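Local atomic coordinates of apoptosis regulator ced-9 (Caenorhabditis elegans, PDB entry 1OHU), a protein that restrains programmed cell death by sequestering the caspase activator CED-4 until EGL-1 binds and inhibits CED-9, releasing CED-4. Residues I77-Q83 with Y134-F138; V17-F21 with V128-F132; F67-L71 with V85-V89. The protein carries 3 engineered substitutions. All blocks are in the same frame, centred on the assembly; numbering follows the deposited sequence.

Contact 1: residues I77-Q83 with Y134-F138; sequences ISFSLYQ and YTSLF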
ATOM      1  N   ILE A  77       1.691 -13.333 -11.999  1.00 31.52           N
ATOM      2  CA  ILE A  77       1.942 -11.903 -12.098  1.00 30.42           C
ATOM      3  C   ILE A  77       3.422 -11.593 -12.240  1.00 30.48           C
ATOM      4  O   ILE A  77       4.250 -12.098 -11.479  1.00 32.05           O
ATOM      5  CB  ILE A  77       1.410 -11.167 -10.851  1.00 32.51           C
ATOM      6  CG1 ILE A  77      -0.071 -11.488 -10.658  1.00 33.06           C
ATOM      7  CG2 ILE A  77       1.627  -9.663 -10.994  1.00 30.85           C
ATOM      8  CD1 ILE A  77      -0.639 -10.966  -9.373  1.00 36.31           C
ATOM      9  N   SER A  78       3.759 -10.759 -13.215  1.00 27.91           N
ATOM     10  CA  SER A  78       5.149 -10.387 -13.427  1.00 27.60           C
ATOM     11  C   SER A  78       5.339  -8.934 -13.010  1.00 26.57           C
ATOM     12  O   SER A  78       4.377  -8.171 -12.925  1.00 24.49           O
ATOM     13  CB  SER A  78       5.529 -10.568 -14.896  1.00 27.94           C
ATOM     14  OG  SER A  78       4.733  -9.731 -15.720  1.00 29.23           O
ATOM     15  N   PHE A  79       6.581  -8.557 -12.747  1.00 26.07           N
ATOM     16  CA  PHE A  79       6.879  -7.198 -12.331  1.00 27.07           C
ATOM     17  C   PHE A  79       6.490  -6.219 -13.431  1.00 27.93           C
ATOM     18  O   PHE A  79       6.001  -5.124 -13.157  1.00 30.25           O
ATOM     19  CB  PHE A  79       8.366  -7.065 -12.001  1.00 26.18           C
ATOM     20  CG  PHE A  79       8.719  -5.787 -11.300  1.00 23.49           C
ATOM     21  CD1 PHE A  79       7.920  -5.302 -10.270  1.00 24.54           C
ATOM     22  CD2 PHE A  79       9.860  -5.080 -11.652  1.00 25.37           C
ATOM     23  CE1 PHE A  79       8.250  -4.128  -9.598  1.00 23.15           C
ATOM     24  CE2 PHE A  79      10.203  -3.899 -10.985  1.00 26.65           C
ATOM     25  CZ  PHE A  79       9.392  -3.424  -9.954  1.00 25.27           C
ATOM     26  N   SER A  80       6.700  -6.621 -14.678  1.00 27.13           N
ATOM     27  CA  SER A  80       6.358  -5.770 -15.807  1.00 27.90           C
ATOM     28  C   SER A  80       4.856  -5.513 -15.832  1.00 26.80           C
ATOM     29  O   SER A  80       4.419  -4.369 -15.881  1.00 26.14           O
ATOM     30  CB  SER A  80       6.776  -6.424 -17.118  1.00 25.47           C
ATOM     31  OG  SER A  80       6.457  -5.568 -18.203  1.00 30.50           O
ATOM     32  N   LEU A  81       4.072  -6.587 -15.812  1.00 26.32           N
ATOM     33  CA  LEU A  81       2.620  -6.466 -15.821  1.00 27.75           C
ATOM     34  C   LEU A  81       2.184  -5.604 -14.629  1.00 27.38           C
ATOM     35  O   LEU A  81       1.311  -4.754 -14.753  1.00 25.53           O
ATOM     36  CB  LEU A  81       1.977  -7.845 -15.725  1.00 27.63           C
ATOM     37  CG  LEU A  81       0.474  -7.989 -16.019  1.00 33.01           C
ATOM     38  CD1 LEU A  81       0.072  -9.434 -15.758  1.00 33.11           C
ATOM     39  CD2 LEU A  81      -0.354  -7.070 -15.136  1.00 33.95           C
ATOM     40  N   TYR A  82       2.793  -5.837 -13.472  1.00 28.31           N
ATOM     41  CA  TYR A  82       2.461  -5.071 -12.281  1.00 28.54           C
ATOM     42  C   TYR A  82       2.616  -3.575 -12.559  1.00 30.65           C
ATOM     43  O   TYR A  82       1.757  -2.765 -12.203  1.00 31.37           O
ATOM     44  CB  TYR A  82       3.372  -5.482 -11.115  1.00 27.20           C
ATOM     45  CG  TYR A  82       3.298  -4.531  -9.937  1.00 27.45           C
ATOM     46  CD1 TYR A  82       2.218  -4.562  -9.049  1.00 26.09           C
ATOM     47  CD2 TYR A  82       4.277  -3.556  -9.748  1.00 27.11           C
ATOM     48  CE1 TYR A  82       2.119  -3.647  -8.012  1.00 26.57           C
ATOM     49  CE2 TYR A  82       4.184  -2.637  -8.717  1.00 27.28           C
ATOM     50  CZ  TYR A  82       3.105  -2.687  -7.855  1.00 26.94           C
ATOM     51  OH  TYR A  82       3.016  -1.770  -6.837  1.00 29.44           O
ATOM     52  N   GLN A  83       3.718  -3.215 -13.201  1.00 32.41           N
ATOM     53  CA  GLN A  83       3.989  -1.820 -13.524  1.00 33.21           C
ATOM     54  C   GLN A  83       3.012  -1.231 -14.543  1.00 33.01           C
ATOM     55  O   GLN A  83       2.695  -0.042 -14.486  1.00 31.54           O
ATOM     56  CB  GLN A  83       5.429  -1.683 -14.017  1.00 34.54           C
ATOM     57  CG  GLN A  83       6.455  -1.845 -12.903  1.00 35.56           C
ATOM     58  CD  GLN A  83       7.882  -1.825 -13.416  1.00 36.20           C
ATOM     59  OE1 GLN A  83       8.527  -2.865 -13.533  1.00 38.59           O
ATOM     60  NE2 GLN A  83       8.377  -0.640 -13.735  1.00 36.66           N
ATOM     61  N   TYR A 134       7.004  -6.447  -5.218  1.00 24.96           N
ATOM     62  CA  TYR A 134       6.826  -5.493  -6.307  1.00 23.81           C
ATOM     63  C   TYR A 134       6.459  -4.134  -5.717  1.00 24.29           C
ATOM     64  O   TYR A 134       7.073  -3.119  -6.035  1.00 23.42           O
ATOM     65  CB  TYR A 134       5.696  -5.937  -7.240  1.00 23.76           C
ATOM     66  CG  TYR A 134       5.937  -7.226  -7.983  1.00 23.44           C
ATOM     67  CD1 TYR A 134       4.890  -7.869  -8.636  1.00 23.09           C
ATOM     68  CD2 TYR A 134       7.215  -7.797  -8.058  1.00 24.18           C
ATOM     69  CE1 TYR A 134       5.100  -9.048  -9.350  1.00 26.80           C
ATOM     70  CE2 TYR A 134       7.438  -8.977  -8.771  1.00 24.93           C
ATOM     71  CZ  TYR A 134       6.375  -9.599  -9.415  1.00 27.07           C
ATOM     72  OH  TYR A 134       6.571 -10.774 -10.119  1.00 25.06           O
ATOM     73  N   THR A 135       5.453  -4.129  -4.847  1.00 24.71           N
ATOM     74  CA  THR A 135       4.982  -2.895  -4.225  1.00 24.47           C
ATOM     75  C   THR A 135       6.109  -2.169  -3.484  1.00 24.89           C
ATOM     76  O   THR A 135       6.327  -0.975  -3.679  1.00 24.88           O
ATOM     77  CB  THR A 135       3.809  -3.187  -3.250  1.00 25.58           C
ATOM     78  OG1 THR A 135       2.752  -3.858  -3.957  1.00 21.73           O
ATOM     79  CG2 THR A 135       3.262  -1.887  -2.666  1.00 23.19           C
ATOM     80  N   SER A 136       6.837  -2.903  -2.652  1.00 26.54           N
ATOM     81  CA  SER A 136       7.942  -2.339  -1.877  1.00 26.93           C
ATOM     82  C   SER A 136       9.056  -1.789  -2.770  1.00 28.71           C
ATOM     83  O   SER A 136       9.593  -0.713  -2.527  1.00 28.79           O
ATOM     84  CB  SER A 136       8.533  -3.408  -0.954  1.00 25.14           C
ATOM     85  OG  SER A 136       7.549  -3.959  -0.095  1.00 31.38           O
ATOM     86  N   LEU A 137       9.402  -2.547  -3.798  1.00 29.72           N
ATOM     87  CA  LEU A 137      10.454  -2.157  -4.722  1.00 33.31           C
ATOM     88  C   LEU A 137      10.050  -0.928  -5.542  1.00 33.32           C
ATOM     89  O   LEU A 137      10.799   0.041  -5.641  1.00 32.50           O
ATOM     90  CB  LEU A 137      10.769  -3.342  -5.642  1.00 37.23           C
ATOM     91  CG  LEU A 137      11.968  -3.299  -6.587  1.00 40.78           C
ATOM     92  CD1 LEU A 137      12.185  -4.687  -7.186  1.00 42.33           C
ATOM     93  CD2 LEU A 137      11.727  -2.268  -7.677  1.00 45.95           C
ATOM     94  N   PHE A 138       8.863  -0.973  -6.129  1.00 32.31           N
ATOM     95  CA  PHE A 138       8.379   0.134  -6.941  1.00 33.15           C
ATOM     96  C   PHE A 138       8.423   1.447  -6.164  1.00 34.75           C
ATOM     97  O   PHE A 138       8.879   2.466  -6.680  1.00 36.68           O
ATOM     98  CB  PHE A 138       6.950  -0.164  -7.410  1.00 32.74           C
ATOM     99  CG  PHE A 138       6.434   0.787  -8.451  1.00 32.45           C
ATOM    100  CD1 PHE A 138       5.851   1.996  -8.085  1.00 33.94           C
ATOM    101  CD2 PHE A 138       6.506   0.461  -9.801  1.00 31.04           C
ATOM    102  CE1 PHE A 138       5.342   2.866  -9.047  1.00 33.48           C
ATOM    103  CE2 PHE A 138       6.001   1.320 -10.772  1.00 32.26           C
ATOM    104  CZ  PHE A 138       5.417   2.525 -10.398  1.00 34.29           C
TER
HETATM  105  O   HOH W   1       0.743  -2.163  -5.078  1.00 17.21           O

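Contact 2: residues V17-F21 with V128-F132; sequences VVDYF and VRNLF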
ATOM      1  N   VAL A  17       4.337  -1.898   3.810  1.00 26.35           N
ATOM      2  CA  VAL A  17       3.680  -2.843   2.914  1.00 24.36           C
ATOM      3  C   VAL A  17       3.212  -4.081   3.675  1.00 23.89           C
ATOM      4  O   VAL A  17       2.068  -4.502   3.529  1.00 24.46           O
ATOM      5  CB  VAL A  17       4.611  -3.260   1.764  1.00 22.67           C
ATOM      6  CG1 VAL A  17       3.840  -4.110   0.766  1.00 21.30           C
ATOM      7  CG2 VAL A  17       5.185  -2.028   1.078  1.00 22.76           C
ATOM      8  N   VAL A  18       4.090  -4.657   4.488  1.00 23.23           N
ATOM      9  CA  VAL A  18       3.738  -5.833   5.271  1.00 23.88           C
ATOM     10  C   VAL A  18       2.616  -5.551   6.258  1.00 24.62           C
ATOM     11  O   VAL A  18       1.647  -6.306   6.338  1.00 24.14           O
ATOM     12  CB  VAL A  18       4.933  -6.362   6.082  1.00 24.40           C
ATOM     13  CG1 VAL A  18       4.464  -7.443   7.056  1.00 22.70           C
ATOM     14  CG2 VAL A  18       5.972  -6.924   5.146  1.00 25.83           C
ATOM     15  N   ASP A  19       2.752  -4.469   7.017  1.00 25.51           N
ATOM     16  CA  ASP A  19       1.737  -4.129   7.999  1.00 24.28           C
ATOM     17  C   ASP A  19       0.401  -3.826   7.358  1.00 23.37           C
ATOM     18  O   ASP A  19      -0.646  -4.148   7.920  1.00 24.19           O
ATOM     19  CB  ASP A  19       2.172  -2.928   8.839  1.00 28.18           C
ATOM     20  CG  ASP A  19       1.155  -2.584   9.912  1.00 31.27           C
ATOM     21  OD1 ASP A  19       0.267  -1.742   9.656  1.00 30.19           O
ATOM     22  OD2 ASP A  19       1.230  -3.180  11.008  1.00 33.81           O
ATOM     23  N   TYR A  20       0.422  -3.193   6.191  1.00 22.53           N
ATOM     24  CA  TYR A  20      -0.837  -2.863   5.544  1.00 22.93           C
ATOM     25  C   TYR A  20      -1.472  -4.114   4.930  1.00 22.36           C
ATOM     26  O   TYR A  20      -2.681  -4.328   5.051  1.00 23.45           O
ATOM     27  CB  TYR A  20      -0.657  -1.793   4.470  1.00 21.57           C
ATOM     28  CG  TYR A  20      -2.000  -1.309   3.961  1.00 23.34           C
ATOM     29  CD1 TYR A  20      -2.790  -0.462   4.734  1.00 23.69           C
ATOM     30  CD2 TYR A  20      -2.524  -1.782   2.760  1.00 23.15           C
ATOM     31  CE1 TYR A  20      -4.075  -0.104   4.332  1.00 24.70           C
ATOM     32  CE2 TYR A  20      -3.806  -1.432   2.347  1.00 25.19           C
ATOM     33  CZ  TYR A  20      -4.578  -0.594   3.143  1.00 26.50           C
ATOM     34  OH  TYR A  20      -5.862  -0.282   2.774  1.00 26.08           O
ATOM     35  N   PHE A  21      -0.657  -4.937   4.276  1.00 21.82           N
ATOM     36  CA  PHE A  21      -1.153  -6.169   3.672  1.00 23.48           C
ATOM     37  C   PHE A  21      -1.801  -7.014   4.770  1.00 23.85           C
ATOM     38  O   PHE A  21      -2.936  -7.461   4.637  1.00 24.37           O
ATOM     39  CB  PHE A  21       0.003  -6.944   3.021  1.00 22.23           C
ATOM     40  CG  PHE A  21       0.306  -6.530   1.590  1.00 21.48           C
ATOM     41  CD1 PHE A  21       0.270  -5.192   1.205  1.00 19.52           C
ATOM     42  CD2 PHE A  21       0.680  -7.488   0.639  1.00 20.63           C
ATOM     43  CE1 PHE A  21       0.601  -4.809  -0.102  1.00 17.88           C
ATOM     44  CE2 PHE A  21       1.012  -7.118  -0.665  1.00 19.97           C
ATOM     45  CZ  PHE A  21       0.973  -5.771  -1.036  1.00 19.71           C
ATOM     46  N   VAL A 128       0.977 -13.555  -3.264  1.00 25.51           N
ATOM     47  CA  VAL A 128       0.823 -12.411  -2.391  1.00 23.39           C
ATOM     48  C   VAL A 128       2.218 -11.910  -2.022  1.00 24.21           C
ATOM     49  O   VAL A 128       2.427 -10.701  -1.911  1.00 25.37           O
ATOM     50  CB  VAL A 128       0.065 -12.772  -1.103  1.00 19.94           C
ATOM     51  CG1 VAL A 128       0.122 -11.600  -0.124  1.00 17.81           C
ATOM     52  CG2 VAL A 128      -1.384 -13.118  -1.435  1.00 18.89           C
ATOM     53  N   ARG A 129       3.173 -12.829  -1.840  1.00 24.76           N
ATOM     54  CA  ARG A 129       4.533 -12.417  -1.477  1.00 25.66           C
ATOM     55  C   ARG A 129       5.149 -11.580  -2.587  1.00 23.35           C
ATOM     56  O   ARG A 129       5.709 -10.522  -2.330  1.00 21.79           O
ATOM     57  CB  ARG A 129       5.448 -13.612  -1.184  1.00 28.36           C
ATOM     58  CG  ARG A 129       6.814 -13.170  -0.611  1.00 33.06           C
ATOM     59  CD  ARG A 129       7.864 -14.285  -0.577  1.00 36.78           C
ATOM     60  NE  ARG A 129       9.208 -13.769  -0.288  1.00 37.09           N
ATOM     61  CZ  ARG A 129       9.583 -13.258   0.882  1.00 37.81           C
ATOM     62  NH1 ARG A 129       8.716 -13.195   1.885  1.00 36.70           N
ATOM     63  NH2 ARG A 129      10.819 -12.795   1.047  1.00 34.35           N
ATOM     64  N   ASN A 130       5.039 -12.052  -3.822  1.00 24.87           N
ATOM     65  CA  ASN A 130       5.570 -11.309  -4.957  1.00 25.99           C
ATOM     66  C   ASN A 130       4.921  -9.929  -5.043  1.00 23.19           C
ATOM     67  O   ASN A 130       5.599  -8.955  -5.349  1.00 23.52           O
ATOM     68  CB  ASN A 130       5.344 -12.089  -6.258  1.00 28.51           C
ATOM     69  CG  ASN A 130       6.341 -13.224  -6.437  1.00 34.39           C
ATOM     70  OD1 ASN A 130       6.115 -14.152  -7.218  1.00 37.91           O
ATOM     71  ND2 ASN A 130       7.462 -13.147  -5.725  1.00 34.52           N
ATOM     72  N   LEU A 131       3.617  -9.849  -4.765  1.00 20.26           N
ATOM     73  CA  LEU A 131       2.899  -8.570  -4.811  1.00 20.01           C
ATOM     74  C   LEU A 131       3.540  -7.643  -3.789  1.00 17.77           C
ATOM     75  O   LEU A 131       3.750  -6.467  -4.053  1.00 17.47           O
ATOM     76  CB  LEU A 131       1.412  -8.741  -4.443  1.00 19.26           C
ATOM     77  CG  LEU A 131       0.326  -7.852  -5.094  1.00 24.73           C
ATOM     78  CD1 LEU A 131      -0.838  -7.719  -4.109  1.00 22.76           C
ATOM     79  CD2 LEU A 131       0.848  -6.475  -5.474  1.00 24.66           C
ATOM     80  N   PHE A 132       3.828  -8.187  -2.612  1.00 17.86           N
ATOM     81  CA  PHE A 132       4.461  -7.422  -1.537  1.00 22.01           C
ATOM     82  C   PHE A 132       5.807  -6.850  -2.005  1.00 21.63           C
ATOM     83  O   PHE A 132       6.072  -5.660  -1.843  1.00 23.84           O
ATOM     84  CB  PHE A 132       4.608  -8.327  -0.291  1.00 20.13           C
ATOM     85  CG  PHE A 132       5.855  -8.086   0.518  1.00 22.08           C
ATOM     86  CD1 PHE A 132       6.857  -9.054   0.566  1.00 20.56           C
ATOM     87  CD2 PHE A 132       6.051  -6.881   1.187  1.00 22.04           C
ATOM     88  CE1 PHE A 132       8.043  -8.823   1.259  1.00 22.59           C
ATOM     89  CE2 PHE A 132       7.232  -6.635   1.884  1.00 22.55           C
ATOM     90  CZ  PHE A 132       8.235  -7.611   1.918  1.00 24.87           C
TER

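Contact 3: residues F67-L71 with V85-V89; sequences FSEQL and VVRTV. Engineered in segment 67-71: Ser68 (natural residue Cys).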
ATOM      1  N   PHE A  67      -8.509  -2.430 -11.881  1.00 24.44           N
ATOM      2  CA  PHE A  67      -7.075  -2.676 -11.872  1.00 23.90           C
ATOM      3  C   PHE A  67      -6.702  -4.064 -11.356  1.00 24.08           C
ATOM      4  O   PHE A  67      -5.775  -4.689 -11.861  1.00 22.59           O
ATOM      5  CB  PHE A  67      -6.360  -1.604 -11.039  1.00 24.93           C
ATOM      6  CG  PHE A  67      -6.489  -0.202 -11.593  1.00 27.05           C
ATOM      7  CD1 PHE A  67      -6.581   0.019 -12.966  1.00 26.54           C
ATOM      8  CD2 PHE A  67      -6.488   0.898 -10.741  1.00 28.46           C
ATOM      9  CE1 PHE A  67      -6.671   1.312 -13.484  1.00 30.58           C
ATOM     10  CE2 PHE A  67      -6.575   2.196 -11.247  1.00 30.39           C
ATOM     11  CZ  PHE A  67      -6.667   2.404 -12.623  1.00 29.52           C
ATOM     12  N   SER A  68      -7.412  -4.554 -10.346  1.00 23.32           N
ATOM     13  CA  SER A  68      -7.081  -5.864  -9.814  1.00 24.24           C
ATOM     14  C   SER A  68      -7.510  -6.940 -10.808  1.00 24.37           C
ATOM     15  O   SER A  68      -6.873  -7.987 -10.914  1.00 23.03           O
ATOM     16  CB  SER A  68      -7.734  -6.073  -8.441  1.00 25.41           C
ATOM     17  OG  SER A  68      -9.140  -6.062  -8.525  1.00 33.72           O
ATOM     18  N   GLU A  69      -8.579  -6.687 -11.555  1.00 22.61           N
ATOM     19  CA  GLU A  69      -8.996  -7.662 -12.547  1.00 24.01           C
ATOM     20  C   GLU A  69      -7.978  -7.657 -13.679  1.00 23.47           C
ATOM     21  O   GLU A  69      -7.793  -8.662 -14.352  1.00 22.85           O
ATOM     22  CB  GLU A  69     -10.405  -7.360 -13.069  1.00 23.71           C
ATOM     23  CG  GLU A  69     -11.500  -7.778 -12.098  1.00 28.17           C
ATOM     24  CD  GLU A  69     -12.907  -7.567 -12.639  1.00 27.86           C
ATOM     25  OE1 GLU A  69     -13.748  -7.086 -11.864  1.00 30.91           O
ATOM     26  OE2 GLU A  69     -13.183  -7.886 -13.818  1.00 29.11           O
ATOM     27  N   GLN A  70      -7.304  -6.525 -13.877  1.00 23.87           N
ATOM     28  CA  GLN A  70      -6.276  -6.427 -14.915  1.00 24.12           C
ATOM     29  C   GLN A  70      -5.032  -7.167 -14.436  1.00 26.16           C
ATOM     30  O   GLN A  70      -4.428  -7.955 -15.169  1.00 25.16           O
ATOM     31  CB  GLN A  70      -5.895  -4.971 -15.182  1.00 23.86           C
ATOM     32  CG  GLN A  70      -7.013  -4.110 -15.781  1.00 25.10           C
ATOM     33  CD  GLN A  70      -6.532  -2.721 -16.150  1.00 23.99           C
ATOM     34  OE1 GLN A  70      -5.664  -2.157 -15.485  1.00 24.41           O
ATOM     35  NE2 GLN A  70      -7.106  -2.157 -17.200  1.00 21.71           N
ATOM     36  N   LEU A  71      -4.652  -6.895 -13.194  1.00 25.90           N
ATOM     37  CA  LEU A  71      -3.483  -7.515 -12.590  1.00 28.32           C
ATOM     38  C   LEU A  71      -3.626  -9.032 -12.504  1.00 29.77           C
ATOM     39  O   LEU A  71      -2.646  -9.765 -12.634  1.00 31.18           O
ATOM     40  CB  LEU A  71      -3.262  -6.954 -11.187  1.00 26.79           C
ATOM     41  CG  LEU A  71      -1.868  -7.198 -10.614  1.00 28.73           C
ATOM     42  CD1 LEU A  71      -0.853  -6.460 -11.477  1.00 28.02           C
ATOM     43  CD2 LEU A  71      -1.794  -6.699  -9.175  1.00 26.12           C
ATOM     44  N   VAL A  85      -0.178  -2.128 -14.877  1.00 27.42           N
ATOM     45  CA  VAL A  85      -1.464  -1.988 -14.190  1.00 27.55           C
ATOM     46  C   VAL A  85      -1.514  -0.864 -13.172  1.00 27.91           C
ATOM     47  O   VAL A  85      -2.536  -0.198 -13.020  1.00 28.17           O
ATOM     48  CB  VAL A  85      -1.857  -3.311 -13.473  1.00 25.12           C
ATOM     49  CG1 VAL A  85      -3.032  -3.082 -12.522  1.00 23.50           C
ATOM     50  CG2 VAL A  85      -2.227  -4.363 -14.499  1.00 26.94           C
ATOM     51  N   VAL A  86      -0.394  -0.663 -12.494  1.00 29.57           N
ATOM     52  CA  VAL A  86      -0.246   0.328 -11.434  1.00 32.80           C
ATOM     53  C   VAL A  86       0.225   1.719 -11.886  1.00 35.73           C
ATOM     54  O   VAL A  86       0.240   2.668 -11.100  1.00 35.34           O
ATOM     55  CB  VAL A  86       0.729  -0.255 -10.380  1.00 33.30           C
ATOM     56  CG1 VAL A  86       1.610   0.822  -9.789  1.00 32.93           C
ATOM     57  CG2 VAL A  86      -0.070  -0.990  -9.308  1.00 31.27           C
ATOM     58  N   ARG A  87       0.597   1.829 -13.154  1.00 39.05           N
ATOM     59  CA  ARG A  87       1.085   3.083 -13.719  1.00 43.28           C
ATOM     60  C   ARG A  87       0.294   4.335 -13.311  1.00 43.17           C
ATOM     61  O   ARG A  87       0.889   5.345 -12.934  1.00 44.83           O
ATOM     62  CB  ARG A  87       1.122   2.976 -15.248  1.00 46.97           C
ATOM     63  CG  ARG A  87       1.733   4.180 -15.959  1.00 52.24           C
ATOM     64  CD  ARG A  87       1.560   4.063 -17.470  1.00 57.91           C
ATOM     65  NE  ARG A  87       2.083   5.228 -18.187  1.00 64.47           N
ATOM     66  CZ  ARG A  87       1.960   5.418 -19.502  1.00 66.71           C
ATOM     67  NH1 ARG A  87       1.330   4.516 -20.247  1.00 68.46           N
ATOM     68  NH2 ARG A  87       2.463   6.507 -20.074  1.00 66.40           N
ATOM     69  N   THR A  88      -1.035   4.269 -13.367  1.00 41.22           N
ATOM     70  CA  THR A  88      -1.856   5.435 -13.040  1.00 39.08           C
ATOM     71  C   THR A  88      -2.500   5.468 -11.652  1.00 39.37           C
ATOM     72  O   THR A  88      -3.275   6.373 -11.354  1.00 38.19           O
ATOM     73  CB  THR A  88      -2.970   5.639 -14.099  1.00 36.69           C
ATOM     74  OG1 THR A  88      -3.965   4.617 -13.965  1.00 33.04           O
ATOM     75  CG2 THR A  88      -2.380   5.573 -15.501  1.00 34.39           C
ATOM     76  N   VAL A  89      -2.185   4.494 -10.804  1.00 40.71           N
ATOM     77  CA  VAL A  89      -2.744   4.471  -9.456  1.00 42.12           C
ATOM     78  C   VAL A  89      -2.341   5.758  -8.736  1.00 45.15           C
ATOM     79  O   VAL A  89      -1.169   6.131  -8.726  1.00 45.19           O
ATOM     80  CB  VAL A  89      -2.238   3.245  -8.661  1.00 41.48           C
ATOM     81  CG1 VAL A  89      -2.688   3.333  -7.213  1.00 39.65           C
ATOM     82  CG2 VAL A  89      -2.771   1.967  -9.295  1.00 38.73           C
TER

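Contact 1: residues I77-Q83 with Y134-F138
A tyrosine hydroxyl that ties one helix to the backbone just ahead of another is the most unusual feature here: Tyr134 OH donates to Ile77 O at 3.0 Å, the one direct hydrogen bond between 77-83 and 134-138. The acceptor lies immediately before Ser78, the N-cap of helix 79-86, whose OG in turn accepts from Leu81 N at 3.2 Å. The helix start thus has its own capping bond, and the residue before the cap is bonded across the interface. The short helical segments cross at -68° with axes 11.0 Å apart, a separation bridged by aromatic rings. Phe79, Tyr82, Tyr134 and Phe138 form a cluster with no parallel stacking. Phe79 CA sits over the face of the Tyr134 ring, 3.9 Å from its centroid, and Tyr134 CB sits over the Tyr82 ring at 3.8 Å from the centroid, each within 14° of the ring normal: two CH-pi contacts in series. The edge of Tyr82 points to the face of Phe138 in an offset edge-to-face pair (planes at 82°, centroids 6.0 Å apart). Toward the outside, Phe79 CZ meets Leu137 CD2 at 3.5 Å. At the buried end a water links Tyr82 OH and Thr135 OG1, each 2.9 Å from its oxygen, while Thr135 OG1 also bonds Leu131 O in its own helix. In this Bcl-2 fold the contact joins the short helix 79-86 to helix 128-144 of the core. Its chemistry implies a mixed joint, with one tyrosine hydroxyl satisfied by a backbone carbonyl and the other by a buried-side water.

Contact 2: residues V17-F21 with V128-F132
The BH4 motif, predicted for this stretch of helix 13-27, packs here on the start of helix 128-144 in the all-helical Bcl-2 fold. The two short segments run at 135°, obliquely and with opposed directions, with their axes 11.0 Å apart, and the six residues that touch are all buried. Val17 comes first: its CA is 6.4 Å from that of Phe132, the closest backbone approach, and its CB points toward the partner, so that Val17 CG1 meets Phe132 CD2 at 3.6 Å near the plane of the ring. One residue on, the CA-to-CB bond of Val18 points sideways, yet Val18 CG2 reaches the same ring, 3.5 Å from Phe132 CE2. The two valines thus hold neighbouring atoms of one phenylalanine. Asp19 and Tyr20 turn to other parts of the fold: Asp19 forms a salt bridge with Arg50, and Tyr20 rests on Ile108 and Ser109 of helix 101-118. The helix then brings Phe21 round, one turn after Val17, back to this interface. One side of its ring lies against helix 128-144, with Phe21 CE2 3.6 Å from Phe132 CA and 4.0 Å from Leu131 CD1, and Phe21 CD2 4.2 Å from Val128 CG1; it also touches Ala115 of helix 101-118. No hydrogen bond crosses between 17-21 and 128-132; the side-chain contacts between them are apolar. Near the plane of the Phe21 ring, CE2 stands 4.0 Å from Val128 O, a carbonyl already accepting from Phe132 N at 3.0 Å.

Contact 3: residues F67-L71 with V85-V89
Phe67 turns one face of its ring to the backbone carbonyl of Val85, with Val85 O 4.0 Å from Phe67 CD1. In this Bcl-2 fold the overlap joins the last turn of helix 44-71 to the end of helix 79-86 and the type I beta turn from Val86 to Val89 that follows, segments with 13 residues between them. Val85 is the most heavily covered residue: its CB points toward 67-71, and it buries 107 Å² of the 287 Å² hidden in the contact. Its methyls lean to different neighbours, CG1 nearer Phe67, CG2 nearer Gln70 and Leu71. Val85 CG1 lies 3.9 Å from Phe67 CB, whereas Val85 CG2 lies 3.8 Å from Gln70 CB and 3.7 Å from Leu71 N; Leu71 CD1 then packs 3.9 Å from Val85 CB on the buried side. Beyond Val85, the turn brings two further residues to the ring of Phe67. Thr88 OG1 comes within 3.7 Å of Phe67 CZ, and Val89 CG2 within 4.1 Å of Phe67 CD2. The turn itself is closed by Val89 N donating to Val86 O at 3.1 Å. Ser68, an engineered replacement of the natural cysteine, has its CB directed away from 85-89; its side chain packs on Phe113 and Lys117 of helix 101-118, and its OG bonds backbone carbonyls one turn earlier. With no hydrogen bond between the segments, the contact consists of van der Waals packing. The tightest fit is Phe67 O against Val85 CG1 at 3.2 Å, made while the same carbonyl accepts from Leu71 N at 2.8 Å.

How the contacts relate
The three contacts form a chain of packing from the BH4 helix to the helices 44-71 and 79-86. Contacts 1 and 2 share helix 128-144, with centres 12 Å apart, and touch directly: Thr135 OG1 lies 3.9 Å from Phe21 CZ, and Tyr82 CE1 4.0 Å from Leu131 CD2. Contacts 1 and 3 share helix 79-86, with centres 10 Å apart; Leu71 CD1 lies 3.7 Å from both Tyr82 CA and Leu81 CD2. Contacts 2 and 3, their centres 16 Å apart, approach to about 5 Å between nearest atoms without touching, so contact 1 connects them. All lie in the helical Bcl-2 domain, the part of the longer protein present in this chain.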